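Local coordinates for protein GCN5 like acetylase + bromodomain (Cryptosporidium parvum, PDB 4LDF) that probably acetylates histone H3 as a GCN5-type transcriptional activator, here represented by its bromodomain, a module that in relatives reads acetylated lysine, at residues V10-S13 with M14-I18; E52-D55 with I56-K60. One frame throughout, in Å; residues are numbered along the deposited sequence.

Contact 1: residues V10-S13 with M14-I18; sequences VDLS and MNDQI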
loop_
_atom_site.group_PDB
_atom_site.type_symbol
_atom_site.label_atom_id
_atom_site.label_comp_id
_atom_site.label_asym_id
_atom_site.label_seq_id
_atom_site.Cartn_x
_atom_site.Cartn_y
_atom_site.Cartn_z
ATOM N N VAL A 10 -20.604 -11.285 11.021
ATOM C CA VAL A 10 -19.407 -11.031 10.222
ATOM C C VAL A 10 -18.138 -11.452 10.992
ATOM O O VAL A 10 -17.891 -10.954 12.096
ATOM C CB VAL A 10 -19.351 -9.559 9.746
ATOM N N ASP A 11 -17.356 -12.386 10.413
ATOM C CA ASP A 11 -16.123 -12.901 11.016
ATOM C C ASP A 11 -14.951 -12.804 10.031
ATOM O O ASP A 11 -14.968 -13.449 8.973
ATOM C CB ASP A 11 -16.316 -14.345 11.513
ATOM C CG ASP A 11 -15.033 -15.010 11.974
ATOM O OD1 ASP A 11 -14.510 -14.617 13.047
ATOM O OD2 ASP A 11 -14.537 -15.906 11.249
ATOM N N LEU A 12 -13.923 -12.021 10.400
ATOM C CA LEU A 12 -12.770 -11.801 9.540
ATOM C C LEU A 12 -11.452 -11.964 10.275
ATOM O O LEU A 12 -11.197 -11.266 11.256
ATOM C CB LEU A 12 -12.817 -10.396 8.904
ATOM C CG LEU A 12 -14.019 -10.004 8.041
ATOM C CD1 LEU A 12 -13.993 -8.511 7.746
ATOM C CD2 LEU A 12 -14.073 -10.807 6.757
ATOM N N SER A 13 -10.578 -12.834 9.738
ATOM C CA SER A 13 -9.228 -13.054 10.256
ATOM C C SER A 13 -8.397 -11.795 9.977
ATOM O O SER A 13 -8.826 -10.944 9.200
ATOM C CB SER A 13 -8.595 -14.254 9.557
ATOM O OG SER A 13 -8.444 -13.962 8.178
ATOM N N MET A 14 -7.223 -11.673 10.606
ATOM C CA MET A 14 -6.340 -10.518 10.420
ATOM C C MET A 14 -6.066 -10.233 8.947
ATOM O O MET A 14 -6.174 -9.079 8.512
ATOM C CB MET A 14 -5.020 -10.729 11.162
ATOM C CG MET A 14 -4.122 -9.514 11.105
ATOM S SD MET A 14 -2.508 -9.837 11.777
ATOM C CE MET A 14 -1.765 -10.670 10.399
ATOM N N ASN A 15 -5.696 -11.290 8.195
ATOM C CA ASN A 15 -5.394 -11.238 6.768
ATOM C C ASN A 15 -6.586 -10.774 5.933
ATOM O O ASN A 15 -6.392 -9.998 4.992
ATOM C CB ASN A 15 -4.811 -12.563 6.285
ATOM C CG ASN A 15 -3.326 -12.623 6.509
ATOM O OD1 ASN A 15 -2.542 -12.076 5.734
ATOM N ND2 ASN A 15 -2.902 -13.246 7.594
ATOM N N ASP A 16 -7.819 -11.183 6.303
ATOM C CA ASP A 16 -9.019 -10.706 5.602
ATOM C C ASP A 16 -9.298 -9.248 5.952
ATOM O O ASP A 16 -9.811 -8.506 5.117
ATOM C CB ASP A 16 -10.245 -11.584 5.898
ATOM C CG ASP A 16 -10.274 -12.893 5.131
ATOM O OD1 ASP A 16 -9.468 -13.051 4.186
ATOM O OD2 ASP A 16 -11.121 -13.750 5.457
ATOM N N GLN A 17 -8.979 -8.837 7.193
ATOM C CA GLN A 17 -9.177 -7.453 7.631
ATOM C C GLN A 17 -8.172 -6.573 6.897
ATOM O O GLN A 17 -8.481 -5.422 6.591
ATOM C CB GLN A 17 -8.945 -7.317 9.142
ATOM C CG GLN A 17 -10.039 -7.870 10.050
ATOM C CD GLN A 17 -9.485 -7.940 11.448
ATOM O OE1 GLN A 17 -9.213 -6.928 12.062
ATOM N NE2 GLN A 17 -9.217 -9.128 11.956
ATOM N N ILE A 18 -6.949 -7.101 6.667
ATOM C CA ILE A 18 -5.894 -6.414 5.912
ATOM C C ILE A 18 -6.395 -6.236 4.463
ATOM O O ILE A 18 -6.366 -5.115 3.943
ATOM C CB ILE A 18 -4.520 -7.140 6.009
ATOM C CG1 ILE A 18 -3.840 -6.850 7.360
ATOM C CG2 ILE A 18 -3.575 -6.755 4.834
ATOM C CD1 ILE A 18 -2.705 -7.794 7.695
HETATM O O HOH W 1 -11.698 -15.076 7.744
#

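Contact 2: residues E52-D55 with I56-K60; sequences EPTD and IQTMK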
loop_
_atom_site.group_PDB
_atom_site.type_symbol
_atom_site.label_atom_id
_atom_site.label_comp_id
_atom_site.label_asym_id
_atom_site.label_seq_id
_atom_site.Cartn_x
_atom_site.Cartn_y
_atom_site.Cartn_z
ATOM N N GLU A 52 13.006 -2.221 -2.998
ATOM C CA GLU A 52 12.013 -2.995 -2.250
ATOM C C GLU A 52 10.633 -2.458 -2.669
ATOM O O GLU A 52 9.939 -1.823 -1.863
ATOM C CB GLU A 52 12.250 -2.875 -0.724
ATOM C CG GLU A 52 13.506 -3.580 -0.228
ATOM C CD GLU A 52 14.009 -3.223 1.162
ATOM O OE1 GLU A 52 13.188 -3.088 2.101
ATOM O OE2 GLU A 52 15.247 -3.130 1.320
ATOM N N PRO A 53 10.232 -2.625 -3.955
ATOM C CA PRO A 53 8.920 -2.106 -4.357
ATOM C C PRO A 53 7.777 -2.935 -3.778
ATOM O O PRO A 53 7.967 -4.092 -3.384
ATOM C CB PRO A 53 8.962 -2.195 -5.890
ATOM C CG PRO A 53 9.845 -3.338 -6.169
ATOM C CD PRO A 53 10.886 -3.339 -5.077
ATOM N N THR A 54 6.597 -2.321 -3.722
ATOM C CA THR A 54 5.347 -2.931 -3.311
ATOM C C THR A 54 4.215 -2.113 -3.900
ATOM O O THR A 54 4.447 -1.009 -4.398
ATOM C CB THR A 54 5.275 -3.191 -1.783
ATOM O OG1 THR A 54 4.159 -4.055 -1.538
ATOM C CG2 THR A 54 5.140 -1.913 -0.965
ATOM N N ASP A 55 2.993 -2.645 -3.830
ATOM C CA ASP A 55 1.784 -2.033 -4.382
ATOM C C ASP A 55 0.570 -2.733 -3.774
ATOM O O ASP A 55 0.719 -3.751 -3.081
ATOM C CB ASP A 55 1.767 -2.172 -5.923
ATOM C CG ASP A 55 1.854 -3.625 -6.378
ATOM O OD1 ASP A 55 0.799 -4.226 -6.629
ATOM O OD2 ASP A 55 2.984 -4.161 -6.448
ATOM N N ILE A 56 -0.629 -2.193 -4.039
ATOM C CA ILE A 56 -1.882 -2.736 -3.485
ATOM C C ILE A 56 -2.197 -4.169 -3.918
ATOM O O ILE A 56 -2.629 -4.961 -3.077
ATOM C CB ILE A 56 -3.066 -1.750 -3.637
ATOM C CG1 ILE A 56 -2.765 -0.443 -2.852
ATOM C CG2 ILE A 56 -4.418 -2.392 -3.165
ATOM C CD1 ILE A 56 -3.610 0.803 -3.235
ATOM N N GLN A 57 -1.949 -4.509 -5.204
ATOM C CA GLN A 57 -2.222 -5.829 -5.767
ATOM C C GLN A 57 -1.313 -6.875 -5.101
ATOM O O GLN A 57 -1.793 -7.957 -4.751
ATOM C CB GLN A 57 -2.052 -5.781 -7.306
ATOM C CG GLN A 57 -2.299 -7.075 -8.065
ATOM C CD GLN A 57 -1.900 -6.913 -9.521
ATOM O OE1 GLN A 57 -0.770 -7.218 -9.926
ATOM N NE2 GLN A 57 -2.799 -6.365 -10.327
ATOM N N THR A 58 -0.024 -6.525 -4.878
ATOM C CA THR A 58 0.966 -7.379 -4.216
ATOM C C THR A 58 0.508 -7.652 -2.767
ATOM O O THR A 58 0.465 -8.810 -2.363
ATOM C CB THR A 58 2.376 -6.745 -4.302
ATOM O OG1 THR A 58 2.777 -6.685 -5.671
ATOM C CG2 THR A 58 3.431 -7.498 -3.483
ATOM N N MET A 59 0.159 -6.599 -2.007
ATOM C CA MET A 59 -0.302 -6.729 -0.619
ATOM C C MET A 59 -1.637 -7.480 -0.507
ATOM O O MET A 59 -1.791 -8.286 0.408
ATOM C CB MET A 59 -0.317 -5.374 0.095
ATOM C CG MET A 59 1.082 -4.809 0.311
ATOM S SD MET A 59 1.185 -3.246 1.200
ATOM C CE MET A 59 0.523 -2.112 0.009
ATOM N N LYS A 60 -2.580 -7.245 -1.458
ATOM C CA LYS A 60 -3.882 -7.937 -1.524
ATOM C C LYS A 60 -3.653 -9.423 -1.773
ATOM O O LYS A 60 -4.356 -10.237 -1.175
ATOM C CB LYS A 60 -4.783 -7.358 -2.616
ATOM C CG LYS A 60 -5.735 -6.283 -2.114
ATOM C CD LYS A 60 -6.650 -5.815 -3.237
ATOM C CE LYS A 60 -7.754 -4.944 -2.714
ATOM N NZ LYS A 60 -8.743 -4.581 -3.760
#

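Contact 1: residues V10-S13 with M14-I18
Gln17 reaches back past Ser13 to Leu12, and its NE2 donates to Leu12 O at 3.0 Å. The bond is bent, 136° at the hydrogen, and the donor sits above the carbonyl plane, not in it. CG anti to the carbonyl carbon (chi1 -74°) sends the Gln17 chain back toward the helix start; CG passes 3.4 Å from Ser13 O and also lies beside Leu12 CB. The other amide atom, OE1, takes a hydrogen bond from Gln114 N, so the side-chain amide bridges the two ends of the chain. Leu12 lays CD2 against Asp16 CB at 4.0 Å, the two side chains crossing at about a right angle on the surface. Ser13 turns OG to a place flanked by its own N and carbonyl carbon (chi1 64°), where it accepts a weak bond of 3.4 Å from Asp16 N. Asp16 answers through one water, which accepts from Ser13 N and donates to Asp16 OD2 at 2.7 Å. The first full turn closes with Gln17 N giving to Ser13 O at 2.9 Å. Asn15, on another side of the turn, donates from ND2 to Tyr68 O. A serine N-cap, with the third helix residue reaching the cap's N-H only through water, starts helix 14-27, the first helix of the left-handed bromodomain four-helix bundle.

Contact 2: residues E52-D55 with I56-K60
Asp55 folds its carboxylate over the first turn of helix 56-64 and meets Thr58 with both oxygens. From CB the side chain turns into the space between its own N and carbonyl carbon (chi1 57°), which brings CG to 3.3 Å from Thr58 OG1. OD1 then accepts from Thr58 N at 3.0 Å, with the N-H coming from above the carboxylate plane at an N-H...O angle of 154°; it also lies 3.3 Å from Gln57 CB. OD2 accepts from Thr58 OG1 on its syn side at 2.6 Å, 33° out of plane. Thr58 can present that hydroxyl because OG1 stands anti to its carbonyl carbon, beside the backbone N. Two bonds to one residue hold the carboxylate against rotation, and its negative charge at a helix N terminus would be favoured by the helix dipole. This is an aspartate N-cap, placed where the long loop between the first two main helices of the bromodomain bundle runs into helix 56-64. Pro37, from the same loop, packs on Asp55. The backbone carbonyl of Asp55 accepts from Met59 N at 3.1 Å, and Met59 CE rests 3.5 Å from that same oxygen. Met59 CG passes the Thr54 hydroxyl OG1 at 3.7 Å, their side chains roughly perpendicular; OG1 has its hydrogen-bond partner in Glu77 of helix 71-88. The Met59 side chain, bent at chi3, also packs on Leu22, Phe74 and Met81.

From the N terminus, contact 1 closes first, where the leading loop turns into helix 14-27; contact 2 follows, where the loop after helix 46-49 enters helix 56-64. The two are in series, neither nested nor crossed, with centres about 18 Å apart and nearest atoms about 5 Å apart without touching. Contact 1 lies at the surface, where Met14 and Gln17 meet the C-terminal tail at Ile113. Contact 2 is nearer the middle, joined to helix 14-27 by the Lys60-Asp23 salt bridge and to helix 71-88 through Thr54. Tyr68, in the loop before helix 71-88, touches Met14 from one contact and Met59 from the other.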